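Local coordinates for E3 ubiquitin-protein ligase TRIM65 (Homo sapiens, PDB 7JL4), which acts as an E3 ubiquitin ligase in innate immunity, autophagy and inflammation and is seen here as its C-terminal PRY-SPRY (B30.2) domain, at residues 59-64 with 91-96; 103-108 with 175-180. One frame throughout, in Å; residues are numbered along the deposited sequence.

Contact 1 (59-64 with 91-96); sequences LWQVQC and PQLPRS. Unlike the reference sequence in segment 91-96: Ser96 (reference Cys).
The CA atoms come nearest at Leu59 and Ser96, 6.3 Å apart, and diverge from there to 10.4 Å between those of Gln63 and Leu93. Leu59 N lies 3.5 Å from Arg95 O. The two runs head in roughly opposing directions, 143° apart. Residues 61-63 form a short strand, whereas 91-96 is an irregular loop. Leu59 reaches the loop with its branched end. Across this contact its methyls meet backbone oxygens; CD1 also packs on Asn104. CD1 is 3.7 Å from Pro94 O and 3.8 Å from Ser96 O. Gln61 and Leu93 cross at about a right angle and touch only lightly. At the other end Gln63 and Arg95 also cross at about a right angle, and Gln63 NE2 stands 3.5 Å from Arg95 NH1. The amide and guanidinium planes are 67° apart, and this pair of donors is a packing contact. Arg95 CB points away from the strand; the chain bends at chi2 (-87°), which places CD, and its end comes nearer to Gln63. Water 1 joins the polar ends. It accepts from Arg95 NH2 at 2.9 Å and donates weakly to Gln63 OE1 and to Pro91 O. Arg95 has further partners: NE donates a hydrogen bond to Gly55 O, and the guanidinium makes a cation-pi contact with Phe57. The contact thus sets apolar carbon against carbonyl oxygen at one end, and at the other an amide-guanidinium packing with a water between the polar groups. The negative charge of Asp25, whose OD2 accepts from Gln63 NE2, may partly offset the positive charge of Arg95 nearby. The polar link between the segments probably runs through this water, weakly on the Gln63 side.

Contact 2 (103-108 with 175-180); sequences DNIGRG and TPVFWL
Asp103 lies over one face of the Trp179 indole, its carboxylate plane only 6° from the ring plane. The two side chains cross at about a right angle. Asp103 CB sits 3.4 Å from the centroid of the five-membered ring, 14° off the ring normal, which makes a CH-pi contact. The carboxylate continues the stack: Asp103 CG is 3.5 Å from Trp179 CG, and OD2 lies near CD2. CG of Asp103 is anti to its backbone N (chi1 -179°), which carries it across the indole. The acid is held firmly. OD1 accepts from Ile105 N at 3.0 Å, met from above the carboxylate plane, and this closes an Asx turn. OD2 forms a salt bridge with Arg107 NH2 and a hydrogen bond with Thr85 OG1. Arg107 NH2 also donates to Ile105 O at 2.9 Å, in the guanidinium plane. Ile105 approaches Val177 tip to tip, with CG1 atoms 4.1 Å apart. Its CD1 lies against the strand backbone, 3.5 Å from Trp179 N, and also meets Trp179 CB. Trp179 NE1 is hydrogen-bonded to Thr102 OG1. An alanine in place of Trp179 would probably leave the Asp103 carboxylate without its stacking surface and Thr102 OG1 without the indole N-H. From Asn104 to Arg107 the chain makes a type II beta turn, with Gly106 at positive phi. Asx turn, beta turn and salt bridge together fold a connecting loop over a strand of one sheet, an arrangement in keeping with the two-sheet beta-sandwich of the SPRY domain.

Contacts 1 and 2 are neighbours, with centres about 7 Å apart, and both reach the six-stranded antiparallel sheet. Strand 61-63 is at its edge and strand 175-180 lies next to it. Val62 O and Phe178 N pair these strands at 3.0 Å. The loops 91-96 and 103-108 belong to one long connection between strands 84-89 and 111-116. Asn104 ND2 ties them together through a hydrogen bond to Pro94 O. Along the chain the contacts come in series, contact 1 closing before contact 2 opens. One connection is therefore held to two adjacent strands within the B30.2/SPRY domain, first at the sheet edge and then at a more buried position nearer the centre.

Contact 1 (59-64 with 91-96)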
loop_
_atom_site.group_PDB
_atom_site.type_symbol
_atom_site.label_atom_id
_atom_site.label_comp_id
_atom_site.label_asym_id
_atom_site.label_seq_id
_atom_site.Cartn_x
_atom_site.Cartn_y
_atom_site.Cartn_z
ATOM N N LEU A 59 3.458 -13.030 -7.320
ATOM C CA LEU A 59 2.251 -12.251 -7.156
ATOM C C LEU A 59 2.408 -10.909 -7.856
ATOM O O LEU A 59 3.507 -10.487 -8.195
ATOM C CB LEU A 59 1.991 -12.039 -5.670
ATOM C CG LEU A 59 1.922 -13.415 -4.985
ATOM C CD1 LEU A 59 2.081 -13.273 -3.477
ATOM C CD2 LEU A 59 0.646 -14.135 -5.322
ATOM N N TRP A 60 1.293 -10.224 -8.068
ATOM C CA TRP A 60 1.336 -8.917 -8.730
ATOM C C TRP A 60 1.609 -7.837 -7.682
ATOM O O TRP A 60 0.777 -6.965 -7.418
ATOM C CB TRP A 60 0.031 -8.662 -9.476
ATOM C CG TRP A 60 -0.192 -9.629 -10.585
ATOM C CD1 TRP A 60 0.759 -10.361 -11.218
ATOM C CD2 TRP A 60 -1.447 -9.974 -11.196
ATOM N NE1 TRP A 60 0.180 -11.148 -12.192
ATOM C CE2 TRP A 60 -1.174 -10.936 -12.189
ATOM C CE3 TRP A 60 -2.773 -9.571 -10.993
ATOM C CZ2 TRP A 60 -2.178 -11.492 -12.996
ATOM C CZ3 TRP A 60 -3.773 -10.140 -11.784
ATOM C CH2 TRP A 60 -3.464 -11.083 -12.775
ATOM N N GLN A 61 2.820 -7.889 -7.099
ATOM C CA GLN A 61 3.137 -7.088 -5.916
ATOM C C GLN A 61 4.536 -6.477 -5.991
ATOM O O GLN A 61 5.407 -6.895 -6.766
ATOM C CB GLN A 61 3.012 -7.911 -4.612
ATOM C CG GLN A 61 1.559 -8.337 -4.333
ATOM C CD GLN A 61 1.394 -9.308 -3.175
ATOM O OE1 GLN A 61 2.299 -9.526 -2.354
ATOM N NE2 GLN A 61 0.243 -9.917 -3.118
ATOM N N VAL A 62 4.730 -5.459 -5.156
ATOM C CA VAL A 62 6.026 -4.810 -4.996
ATOM C C VAL A 62 6.019 -4.205 -3.602
ATOM O O VAL A 62 4.971 -3.769 -3.120
ATOM C CB VAL A 62 6.251 -3.735 -6.083
ATOM C CG1 VAL A 62 5.113 -2.722 -6.043
ATOM C CG2 VAL A 62 7.631 -3.037 -5.892
ATOM N N GLN A 63 7.185 -4.188 -2.944
ATOM C CA GLN A 63 7.301 -3.597 -1.616
ATOM C C GLN A 63 8.210 -2.367 -1.665
ATOM O O GLN A 63 8.839 -2.066 -2.686
ATOM C CB GLN A 63 7.841 -4.608 -0.594
ATOM C CG GLN A 63 9.309 -4.976 -0.825
ATOM C CD GLN A 63 9.842 -6.030 0.146
ATOM O OE1 GLN A 63 9.095 -6.603 0.936
ATOM N NE2 GLN A 63 11.154 -6.268 0.099
ATOM N N CYS A 64 8.255 -1.634 -0.558
ATOM C CA CYS A 64 9.076 -0.431 -0.497
ATOM C C CYS A 64 10.422 -0.749 0.127
ATOM O O CYS A 64 10.629 -1.793 0.747
ATOM C CB CYS A 64 8.375 0.669 0.302
ATOM S SG CYS A 64 6.976 1.417 -0.560
ATOM N N PRO A 91 8.580 -9.381 7.487
ATOM C CA PRO A 91 9.509 -9.884 6.459
ATOM C C PRO A 91 9.154 -11.245 5.858
ATOM O O PRO A 91 9.692 -11.581 4.797
ATOM C CB PRO A 91 10.849 -9.960 7.208
ATOM C CG PRO A 91 10.726 -8.954 8.324
ATOM C CD PRO A 91 9.286 -9.002 8.737
ATOM N N GLN A 92 8.308 -12.058 6.488
ATOM C CA GLN A 92 8.104 -13.420 5.998
ATOM C C GLN A 92 7.061 -13.528 4.889
ATOM O O GLN A 92 6.745 -14.649 4.474
ATOM C CB GLN A 92 7.714 -14.356 7.140
ATOM N N LEU A 93 6.527 -12.419 4.398
ATOM C CA LEU A 93 5.453 -12.493 3.416
ATOM C C LEU A 93 5.914 -13.284 2.197
ATOM O O LEU A 93 6.956 -12.955 1.615
ATOM C CB LEU A 93 4.994 -11.097 3.000
ATOM C CG LEU A 93 3.829 -11.046 2.012
ATOM C CD1 LEU A 93 2.538 -11.550 2.668
ATOM C CD2 LEU A 93 3.624 -9.631 1.471
ATOM N N PRO A 94 5.201 -14.338 1.798
ATOM C CA PRO A 94 5.653 -15.140 0.654
ATOM C C PRO A 94 5.636 -14.360 -0.658
ATOM O O PRO A 94 4.766 -13.526 -0.909
ATOM C CB PRO A 94 4.655 -16.307 0.622
ATOM C CG PRO A 94 4.122 -16.389 2.029
ATOM C CD PRO A 94 4.058 -14.957 2.489
ATOM N N ARG A 95 6.613 -14.670 -1.509
ATOM C CA ARG A 95 6.728 -14.077 -2.834
ATOM C C ARG A 95 6.090 -14.930 -3.929
ATOM O O ARG A 95 5.767 -14.400 -4.999
ATOM C CB ARG A 95 8.212 -13.864 -3.181
ATOM C CG ARG A 95 9.018 -13.044 -2.170
ATOM C CD ARG A 95 8.926 -11.576 -2.460
ATOM N NE ARG A 95 10.007 -10.830 -1.834
ATOM C CZ ARG A 95 10.034 -10.475 -0.554
ATOM N NH1 ARG A 95 11.080 -9.798 -0.078
ATOM N NH2 ARG A 95 9.007 -10.766 0.245
ATOM N N SER A 96 5.899 -16.226 -3.692
ATOM C CA SER A 96 5.435 -17.134 -4.730
ATOM C C SER A 96 3.919 -17.116 -4.848
ATOM O O SER A 96 3.192 -16.848 -3.890
ATOM C CB SER A 96 5.887 -18.569 -4.458
ATOM O OG SER A 96 5.659 -18.921 -3.104
HETATM O O HOH W 1 8.573 -9.447 2.744
#

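Contact 2 (103-108 with 175-180)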
loop_
_atom_site.group_PDB
_atom_site.type_symbol
_atom_site.label_atom_id
_atom_site.label_comp_id
_atom_site.label_asym_id
_atom_site.label_seq_id
_atom_site.Cartn_x
_atom_site.Cartn_y
_atom_site.Cartn_z
ATOM N N ASP A 103 -2.891 -11.901 -5.157
ATOM C CA ASP A 103 -2.710 -10.915 -4.089
ATOM C C ASP A 103 -2.718 -11.693 -2.785
ATOM O O ASP A 103 -3.678 -12.427 -2.514
ATOM C CB ASP A 103 -3.869 -9.900 -4.144
ATOM C CG ASP A 103 -3.800 -8.793 -3.085
ATOM O OD1 ASP A 103 -2.812 -8.674 -2.314
ATOM O OD2 ASP A 103 -4.785 -8.012 -3.042
ATOM N N ASN A 104 -1.648 -11.596 -1.995
ATOM C CA ASN A 104 -1.665 -12.257 -0.694
ATOM C C ASN A 104 -1.589 -11.268 0.467
ATOM O O ASN A 104 -1.368 -11.693 1.612
ATOM C CB ASN A 104 -0.554 -13.319 -0.608
ATOM C CG ASN A 104 0.838 -12.712 -0.465
ATOM O OD1 ASN A 104 1.007 -11.485 -0.499
ATOM N ND2 ASN A 104 1.841 -13.572 -0.269
ATOM N N ILE A 105 -1.793 -9.974 0.210
ATOM C CA ILE A 105 -1.675 -8.958 1.255
ATOM C C ILE A 105 -2.891 -9.045 2.175
ATOM O O ILE A 105 -4.033 -8.875 1.735
ATOM C CB ILE A 105 -1.532 -7.552 0.648
ATOM C CG1 ILE A 105 -0.302 -7.475 -0.258
ATOM C CG2 ILE A 105 -1.410 -6.490 1.773
ATOM C CD1 ILE A 105 -0.267 -6.232 -1.160
ATOM N N GLY A 106 -2.647 -9.276 3.467
ATOM C CA GLY A 106 -3.743 -9.503 4.398
ATOM C C GLY A 106 -4.365 -10.874 4.314
ATOM O O GLY A 106 -5.405 -11.121 4.953
ATOM N N ARG A 107 -3.778 -11.786 3.554
ATOM C CA ARG A 107 -4.314 -13.132 3.481
ATOM C C ARG A 107 -3.694 -14.084 4.497
ATOM O O ARG A 107 -3.900 -15.303 4.398
ATOM C CB ARG A 107 -4.135 -13.712 2.087
ATOM C CG ARG A 107 -5.251 -13.359 1.088
ATOM C CD ARG A 107 -5.252 -11.888 0.716
ATOM N NE ARG A 107 -6.199 -11.625 -0.368
ATOM C CZ ARG A 107 -6.494 -10.435 -0.874
ATOM N NH1 ARG A 107 -7.351 -10.379 -1.899
ATOM N NH2 ARG A 107 -5.840 -9.338 -0.474
ATOM N N GLY A 108 -2.915 -13.567 5.438
ATOM C CA GLY A 108 -2.341 -14.356 6.501
ATOM C C GLY A 108 -2.058 -13.468 7.702
ATOM O O GLY A 108 -2.360 -12.276 7.704
ATOM N N THR A 175 7.031 -3.548 6.474
ATOM C CA THR A 175 7.407 -2.975 5.182
ATOM C C THR A 175 6.157 -2.712 4.358
ATOM O O THR A 175 5.338 -3.629 4.209
ATOM C CB THR A 175 8.332 -3.953 4.427
ATOM O OG1 THR A 175 9.506 -4.218 5.216
ATOM C CG2 THR A 175 8.780 -3.339 3.117
ATOM N N PRO A 176 5.948 -1.501 3.828
ATOM C CA PRO A 176 4.810 -1.277 2.931
ATOM C C PRO A 176 4.871 -2.212 1.727
ATOM O O PRO A 176 5.947 -2.458 1.165
ATOM C CB PRO A 176 4.982 0.184 2.491
ATOM C CG PRO A 176 5.839 0.833 3.575
ATOM C CD PRO A 176 6.765 -0.279 4.031
ATOM N N VAL A 177 3.697 -2.702 1.305
ATOM C CA VAL A 177 3.621 -3.652 0.203
ATOM C C VAL A 177 2.296 -3.420 -0.524
ATOM O O VAL A 177 1.304 -3.019 0.085
ATOM C CB VAL A 177 3.780 -5.103 0.717
ATOM C CG1 VAL A 177 2.677 -5.451 1.734
ATOM C CG2 VAL A 177 3.810 -6.094 -0.452
ATOM N N PHE A 178 2.310 -3.610 -1.841
ATOM C CA PHE A 178 1.212 -3.196 -2.715
ATOM C C PHE A 178 0.912 -4.266 -3.759
ATOM O O PHE A 178 1.818 -4.952 -4.233
ATOM C CB PHE A 178 1.580 -1.882 -3.413
ATOM C CG PHE A 178 1.898 -0.774 -2.451
ATOM C CD1 PHE A 178 0.881 0.017 -1.940
ATOM C CD2 PHE A 178 3.200 -0.552 -2.034
ATOM C CE1 PHE A 178 1.142 1.026 -1.037
ATOM C CE2 PHE A 178 3.490 0.454 -1.114
ATOM C CZ PHE A 178 2.445 1.246 -0.608
ATOM N N TRP A 179 -0.366 -4.363 -4.155
ATOM C CA TRP A 179 -0.822 -5.225 -5.237
ATOM C C TRP A 179 -1.482 -4.354 -6.300
ATOM O O TRP A 179 -2.183 -3.388 -5.971
ATOM C CB TRP A 179 -1.830 -6.247 -4.730
ATOM C CG TRP A 179 -2.514 -7.058 -5.804
ATOM C CD1 TRP A 179 -2.064 -8.204 -6.365
ATOM C CD2 TRP A 179 -3.807 -6.796 -6.391
ATOM N NE1 TRP A 179 -3.008 -8.692 -7.284
ATOM C CE2 TRP A 179 -4.075 -7.830 -7.313
ATOM C CE3 TRP A 179 -4.756 -5.780 -6.223
ATOM C CZ2 TRP A 179 -5.255 -7.872 -8.068
ATOM C CZ3 TRP A 179 -5.927 -5.819 -6.972
ATOM C CH2 TRP A 179 -6.160 -6.862 -7.884
ATOM N N LEU A 180 -1.239 -4.682 -7.569
ATOM C CA LEU A 180 -1.730 -3.892 -8.696
ATOM C C LEU A 180 -2.269 -4.804 -9.783
ATOM O O LEU A 180 -1.528 -5.635 -10.317
ATOM C CB LEU A 180 -0.626 -3.024 -9.303
ATOM C CG LEU A 180 0.004 -1.859 -8.571
ATOM C CD1 LEU A 180 1.061 -2.362 -7.581
ATOM C CD2 LEU A 180 0.602 -0.942 -9.636
#